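Local structure of signal recognition 54 kDa protein (Pyrococcus furiosus, 3DM5) at residues Gly242-Thr247 with Thr265-Lys270; Ile269-Thr274 with Ile281-Pro286. The protein belongs to the SRP54 family of signal recognition particle proteins, combining a helical bundle, a P-loop-type domain and a helical C-terminal domain. One frame throughout, in Å; residues are numbered along the deposited sequence.

Contact 1 of 2, residues Gly242-Thr247 with Thr265-Lys270; sequences GSIIVT and TGAPIK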
loop_
_atom_site.group_PDB
_atom_site.type_symbol
_atom_site.label_atom_id
_atom_site.label_comp_id
_atom_site.label_asym_id
_atom_site.label_seq_id
_atom_site.Cartn_x
_atom_site.Cartn_y
_atom_site.Cartn_z
ATOM N N GLY A 242 33.022 20.969 -11.494
ATOM C CA GLY A 242 31.603 20.676 -11.447
ATOM C C GLY A 242 31.128 20.126 -10.116
ATOM O O GLY A 242 31.843 19.386 -9.447
ATOM N N SER A 243 29.921 20.513 -9.722
ATOM C CA SER A 243 29.213 19.867 -8.608
ATOM C C SER A 243 27.751 19.691 -8.964
ATOM O O SER A 243 27.303 20.112 -10.033
ATOM C CB SER A 243 29.315 20.691 -7.327
ATOM O OG SER A 243 28.654 21.941 -7.478
ATOM N N ILE A 244 26.987 19.107 -8.051
ATOM C CA ILE A 244 25.624 18.700 -8.372
ATOM C C ILE A 244 24.663 19.108 -7.275
ATOM O O ILE A 244 24.976 18.987 -6.085
ATOM C CB ILE A 244 25.555 17.143 -8.504
ATOM C CG1 ILE A 244 26.711 16.608 -9.352
ATOM C CG2 ILE A 244 24.198 16.680 -9.036
ATOM C CD1 ILE A 244 26.492 16.793 -10.808
ATOM N N ILE A 245 23.498 19.602 -7.672
ATOM C CA ILE A 245 22.375 19.670 -6.765
ATOM C C ILE A 245 21.303 18.728 -7.284
ATOM O O ILE A 245 20.973 18.735 -8.470
ATOM C CB ILE A 245 21.802 21.080 -6.635
ATOM C CG1 ILE A 245 22.796 21.967 -5.881
ATOM C CG2 ILE A 245 20.449 21.040 -5.896
ATOM C CD1 ILE A 245 22.501 23.466 -5.997
ATOM N N VAL A 246 20.789 17.894 -6.397
ATOM C CA VAL A 246 19.748 16.943 -6.753
ATOM C C VAL A 246 18.419 17.427 -6.200
ATOM O O VAL A 246 18.297 17.661 -4.988
ATOM C CB VAL A 246 20.081 15.554 -6.200
ATOM C CG1 VAL A 246 18.981 14.580 -6.534
ATOM C CG2 VAL A 246 21.405 15.096 -6.779
ATOM N N THR A 247 17.431 17.616 -7.072
ATOM C CA THR A 247 16.161 18.200 -6.633
ATOM C C THR A 247 15.068 17.147 -6.454
ATOM O O THR A 247 15.237 15.994 -6.866
ATOM C CB THR A 247 15.620 19.226 -7.628
ATOM O OG1 THR A 247 15.480 18.598 -8.907
ATOM C CG2 THR A 247 16.538 20.419 -7.725
ATOM N N THR A 265 29.583 8.435 -9.258
ATOM C CA THR A 265 30.167 9.120 -10.370
ATOM C C THR A 265 31.420 9.865 -9.912
ATOM O O THR A 265 32.291 10.174 -10.720
ATOM C CB THR A 265 29.140 10.095 -10.895
ATOM O OG1 THR A 265 28.807 9.772 -12.252
ATOM C CG2 THR A 265 29.627 11.530 -10.714
ATOM N N GLY A 266 31.504 10.148 -8.612
ATOM C CA GLY A 266 32.569 10.967 -8.063
ATOM C C GLY A 266 32.188 12.431 -7.902
ATOM O O GLY A 266 32.691 13.137 -7.040
ATOM N N ALA A 267 31.276 12.894 -8.732
ATOM C CA ALA A 267 30.859 14.278 -8.652
ATOM C C ALA A 267 30.270 14.579 -7.278
ATOM O O ALA A 267 29.521 13.778 -6.718
ATOM C CB ALA A 267 29.868 14.600 -9.762
ATOM N N PRO A 268 30.612 15.743 -6.732
ATOM C CA PRO A 268 30.188 16.148 -5.396
ATOM C C PRO A 268 28.751 16.648 -5.396
ATOM O O PRO A 268 28.431 17.550 -6.186
ATOM C CB PRO A 268 31.121 17.318 -5.066
ATOM C CG PRO A 268 31.801 17.672 -6.325
ATOM C CD PRO A 268 31.304 16.822 -7.441
ATOM N N ILE A 269 27.905 16.075 -4.538
ATOM C CA ILE A 269 26.565 16.594 -4.314
ATOM C C ILE A 269 26.685 17.590 -3.175
ATOM O O ILE A 269 27.102 17.212 -2.072
ATOM C CB ILE A 269 25.589 15.498 -3.887
ATOM C CG1 ILE A 269 25.576 14.369 -4.915
ATOM C CG2 ILE A 269 24.195 16.067 -3.706
ATOM C CD1 ILE A 269 25.090 13.081 -4.353
ATOM N N LYS A 270 26.318 18.852 -3.437
ATOM C CA LYS A 270 26.449 19.919 -2.444
ATOM C C LYS A 270 25.126 20.280 -1.744
ATOM O O LYS A 270 25.111 20.615 -0.569
ATOM C CB LYS A 270 27.058 21.152 -3.089
ATOM C CG LYS A 270 28.269 20.839 -3.953
ATOM C CD LYS A 270 29.550 21.342 -3.335
ATOM C CE LYS A 270 30.760 21.089 -4.248
ATOM N NZ LYS A 270 31.876 22.045 -4.009
#
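Ile244 pairs with Ile269 in a parallel beta bridge, their CA atoms 4.7 Å apart, and its backbone supplies both hydrogen bonds between Gly242-Thr247 and Thr265-Lys270. Ile244 N donates to Pro268 O at 2.8 Å, with a bent N-H...O angle of 138°. Lys270 N donates to Ile244 O at 3.0 Å, and here the angle opens to 164°. The two bonds therefore bracket Ile269, one on the residue before it and one on the residue after, which is the evidence for a parallel register. Ile269 CA adds a CA-H...O contact to Ile244 O at 3.4 Å.

The side chains of Ile244 and Ile269 lie on the same face of the sheet, where both also touch Val262 of helix 255-263. Ile244 turns its CG1 branch to the methyl of Ala267, with CG1 3.8 Å from Ala267 CB. Ile269 uses its CG2 branch instead, which reaches Val246 CG2 at a looser 4.3 Å. Each thus packs on a residue two positions from its bridge partner in the other segment (Ile244 on Ala267, Ile269 on Val246) rather than on the partner itself.

Ser243 makes a different kind of contact. Its CB is 3.4 Å from Lys270 CE, so the methylenes of the lysine chain run past the serine. Ser243 OG stands between the backbone N and the carbonyl carbon (chi1 65°) and bonds to Glu215 OE2 on strand 215-221. Outside both segments, Glu215 OE2 is also the salt-bridge partner of Lys270 NZ, so this carboxylate serves two polar groups and would probably favour the charged lysine.

The parallel bridge between successive strands, with helix 255-263 covering the isoleucine face, defines a beta-alpha-beta crossover of the kind repeated through P-loop alpha/beta domains.

Contact 2 of 2, residues Ile269-Thr274 with Ile281-Pro286; sequences IKFIGT and IEPFDP. With GDP (guanosine-5'-diphosphate), chain J.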
loop_
_atom_site.group_PDB
_atom_site.type_symbol
_atom_site.label_atom_id
_atom_site.label_comp_id
_atom_site.label_asym_id
_atom_site.label_seq_id
_atom_site.Cartn_x
_atom_site.Cartn_y
_atom_site.Cartn_z
ATOM N N ILE A 269 27.905 16.075 -4.538
ATOM C CA ILE A 269 26.565 16.594 -4.314
ATOM C C ILE A 269 26.685 17.590 -3.175
ATOM O O ILE A 269 27.102 17.212 -2.072
ATOM C CB ILE A 269 25.589 15.498 -3.887
ATOM C CG1 ILE A 269 25.576 14.369 -4.915
ATOM C CG2 ILE A 269 24.195 16.067 -3.706
ATOM C CD1 ILE A 269 25.090 13.081 -4.353
ATOM N N LYS A 270 26.318 18.852 -3.437
ATOM C CA LYS A 270 26.449 19.919 -2.444
ATOM C C LYS A 270 25.126 20.280 -1.744
ATOM O O LYS A 270 25.111 20.615 -0.569
ATOM C CB LYS A 270 27.058 21.152 -3.089
ATOM C CG LYS A 270 28.269 20.839 -3.953
ATOM C CD LYS A 270 29.550 21.342 -3.335
ATOM C CE LYS A 270 30.760 21.089 -4.248
ATOM N NZ LYS A 270 31.876 22.045 -4.009
ATOM N N PHE A 271 24.010 20.216 -2.457
ATOM C CA PHE A 271 22.710 20.455 -1.836
ATOM C C PHE A 271 21.692 19.495 -2.392
ATOM O O PHE A 271 21.894 18.905 -3.447
ATOM C CB PHE A 271 22.205 21.879 -2.106
ATOM C CG PHE A 271 23.153 22.964 -1.680
ATOM C CD1 PHE A 271 24.268 23.275 -2.454
ATOM C CD2 PHE A 271 22.911 23.700 -0.535
ATOM C CE1 PHE A 271 25.139 24.288 -2.081
ATOM C CE2 PHE A 271 23.770 24.713 -0.156
ATOM C CZ PHE A 271 24.897 25.005 -0.938
ATOM N N ILE A 272 20.578 19.362 -1.689
ATOM C CA ILE A 272 19.440 18.641 -2.219
ATOM C C ILE A 272 18.249 19.555 -2.144
ATOM O O ILE A 272 18.128 20.340 -1.215
ATOM C CB ILE A 272 19.182 17.334 -1.451
ATOM C CG1 ILE A 272 19.106 17.572 0.057
ATOM C CG2 ILE A 272 20.265 16.323 -1.776
ATOM C CD1 ILE A 272 18.550 16.399 0.826
ATOM N N GLY A 273 17.394 19.491 -3.154
ATOM C CA GLY A 273 16.106 20.164 -3.107
ATOM C C GLY A 273 15.031 19.282 -2.479
ATOM O O GLY A 273 14.986 18.070 -2.687
ATOM N N THR A 274 14.122 19.918 -1.756
ATOM C CA THR A 274 13.315 19.255 -0.744
ATOM C C THR A 274 11.843 19.637 -0.860
ATOM O O THR A 274 10.990 19.159 -0.118
ATOM C CB THR A 274 13.897 19.624 0.625
ATOM O OG1 THR A 274 15.003 18.755 0.888
ATOM C CG2 THR A 274 12.898 19.488 1.716
ATOM N N ILE A 281 15.662 23.636 0.580
ATOM C CA ILE A 281 16.984 23.194 0.144
ATOM C C ILE A 281 17.849 22.946 1.378
ATOM O O ILE A 281 17.800 23.702 2.334
ATOM C CB ILE A 281 17.654 24.266 -0.739
ATOM C CG1 ILE A 281 19.036 23.824 -1.195
ATOM C CG2 ILE A 281 17.777 25.556 0.016
ATOM C CD1 ILE A 281 19.528 24.517 -2.457
ATOM N N GLU A 282 18.634 21.879 1.374
ATOM C CA GLU A 282 19.523 21.627 2.495
ATOM C C GLU A 282 20.914 21.179 2.010
ATOM O O GLU A 282 21.033 20.498 0.995
ATOM C CB GLU A 282 18.877 20.638 3.474
ATOM C CG GLU A 282 18.848 19.216 2.990
ATOM C CD GLU A 282 18.471 18.227 4.090
ATOM O OE1 GLU A 282 17.364 18.374 4.661
ATOM O OE2 GLU A 282 19.275 17.302 4.375
ATOM N N PRO A 283 21.979 21.604 2.707
ATOM C CA PRO A 283 23.297 21.163 2.255
ATOM C C PRO A 283 23.412 19.664 2.441
ATOM O O PRO A 283 22.747 19.098 3.310
ATOM C CB PRO A 283 24.262 21.908 3.179
ATOM C CG PRO A 283 23.473 23.031 3.753
ATOM C CD PRO A 283 22.066 22.542 3.835
ATOM N N PHE A 284 24.243 19.030 1.621
ATOM C CA PHE A 284 24.370 17.592 1.656
ATOM C C PHE A 284 25.667 17.187 2.335
ATOM O O PHE A 284 26.773 17.515 1.890
ATOM C CB PHE A 284 24.274 16.994 0.257
ATOM C CG PHE A 284 24.133 15.487 0.247
ATOM C CD1 PHE A 284 22.936 14.886 0.613
ATOM C CD2 PHE A 284 25.185 14.681 -0.140
ATOM C CE1 PHE A 284 22.798 13.497 0.596
ATOM C CE2 PHE A 284 25.053 13.300 -0.162
ATOM C CZ PHE A 284 23.857 12.713 0.205
ATOM N N ASP A 285 25.502 16.476 3.435
ATOM C CA ASP A 285 26.599 16.054 4.274
ATOM C C ASP A 285 26.321 14.581 4.549
ATOM O O ASP A 285 25.589 14.240 5.490
ATOM C CB ASP A 285 26.614 16.898 5.561
ATOM C CG ASP A 285 27.777 16.562 6.480
ATOM O OD1 ASP A 285 28.422 15.503 6.312
ATOM O OD2 ASP A 285 28.038 17.374 7.388
ATOM N N PRO A 286 26.879 13.706 3.691
ATOM C CA PRO A 286 26.621 12.256 3.634
ATOM C C PRO A 286 26.452 11.577 4.995
ATOM O O PRO A 286 25.434 10.931 5.189
ATOM C CB PRO A 286 27.849 11.711 2.880
ATOM C CG PRO A 286 28.168 12.806 1.928
ATOM C CD PRO A 286 27.856 14.124 2.672
HETATM P PB GDP J . 12.935 24.507 -14.614
HETATM O O1B GDP J . 13.404 23.162 -14.175
HETATM O O2B GDP J . 12.506 24.415 -16.057
HETATM O O3B GDP J . 14.045 25.513 -14.434
HETATM O O3A GDP J . 11.575 24.942 -13.863
HETATM P PA GDP J . 11.299 25.005 -12.283
HETATM O O1A GDP J . 10.033 25.755 -11.991
HETATM O O2A GDP J . 12.444 25.608 -11.521
HETATM O "O5'" GDP J . 11.050 23.456 -11.930
HETATM C "C5'" GDP J . 9.908 22.845 -12.518
HETATM C "C4'" GDP J . 8.980 22.268 -11.445
HETATM O "O4'" GDP J . 9.666 21.474 -10.449
HETATM C "C3'" GDP J . 8.247 23.372 -10.703
HETATM O "O3'" GDP J . 6.888 22.931 -10.620
HETATM C "C2'" GDP J . 8.916 23.411 -9.341
HETATM O "O2'" GDP J . 8.020 23.741 -8.304
HETATM C "C1'" GDP J . 9.324 21.972 -9.143
HETATM N N9 GDP J . 10.461 21.787 -8.228
HETATM C C8 GDP J . 11.709 22.278 -8.318
HETATM N N7 GDP J . 12.473 21.827 -7.286
HETATM C C5 GDP J . 11.701 21.019 -6.535
HETATM C C6 GDP J . 11.841 20.202 -5.300
HETATM O O6 GDP J . 12.923 20.123 -4.671
HETATM N N1 GDP J . 10.762 19.537 -4.871
HETATM C C2 GDP J . 9.582 19.570 -5.516
HETATM N N2 GDP J . 8.546 18.864 -5.017
HETATM N N3 GDP J . 9.380 20.279 -6.642
HETATM C C4 GDP J . 10.381 21.004 -7.173
HETATM O O HOH W 1 28.747 17.629 0.211
#
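Ile281 extends CG1 anti to its backbone N (chi1 180°), and its CD1 meets Phe271 CB at 3.8 Å. The Phe271 ring is also met edge-to-face by Tyr123 of helix 113-125. Glu282 forms a hydrogen-bonded antiparallel pair with Ile272: Ile272 N to Glu282 O measures 2.9 Å, and Glu282 N to Ile272 O 3.1 Å. Their side chains lie alongside each other and point the same way, the Glu282 methylene CG against Ile272 CG1. Pro283 faces Phe271 in a non-hydrogen-bonded pair, its CA 3.8 Å from Phe271 CD2.

Phe284 continues the pairing after the strand. Its N bonds to Lys270 O at 2.8 Å, approaching from 51° above the carbonyl plane. Its ring has CD2 3.9 Å from Ile269 CB and CD1 3.9 Å from Ile272 CG2, bridging two residues of strand 269-273. A water donates to both Ile269 O and Phe284 O. Asp285 OD2 forms a salt bridge to Lys331 NZ of the second subunit.

Past strand 269-273, Thr274 N lies 3.2 Å from GDP O6. Strand 281-283, outermost in the sheet within this chain, is thus joined to strand 269-273 by main-chain polar groups, while the side chains add apolar contacts.

Contacts 1 and 2 lie on either side of strand 269-273, which pairs in parallel with strand 242-247 and antiparallel with strand 281-283. Their centres are 9 Å apart, they share Ile269 and Lys270, and contact 2 begins along the chain where contact 1 ends. A probable hydrogen bond from Gly273 N to Val246 O (2.7 Å) ties them further along the strand. Contact 1 closes the beta-alpha-beta unit whose two strands are joined by helix 255-263, and contact 2 turns the second of those strands into a hairpin with strand 281-283, outermost within this chain. The shared strand thus links the parallel interior of the sheet to its margin, with Gly273 and Thr274 in the GDP pocket.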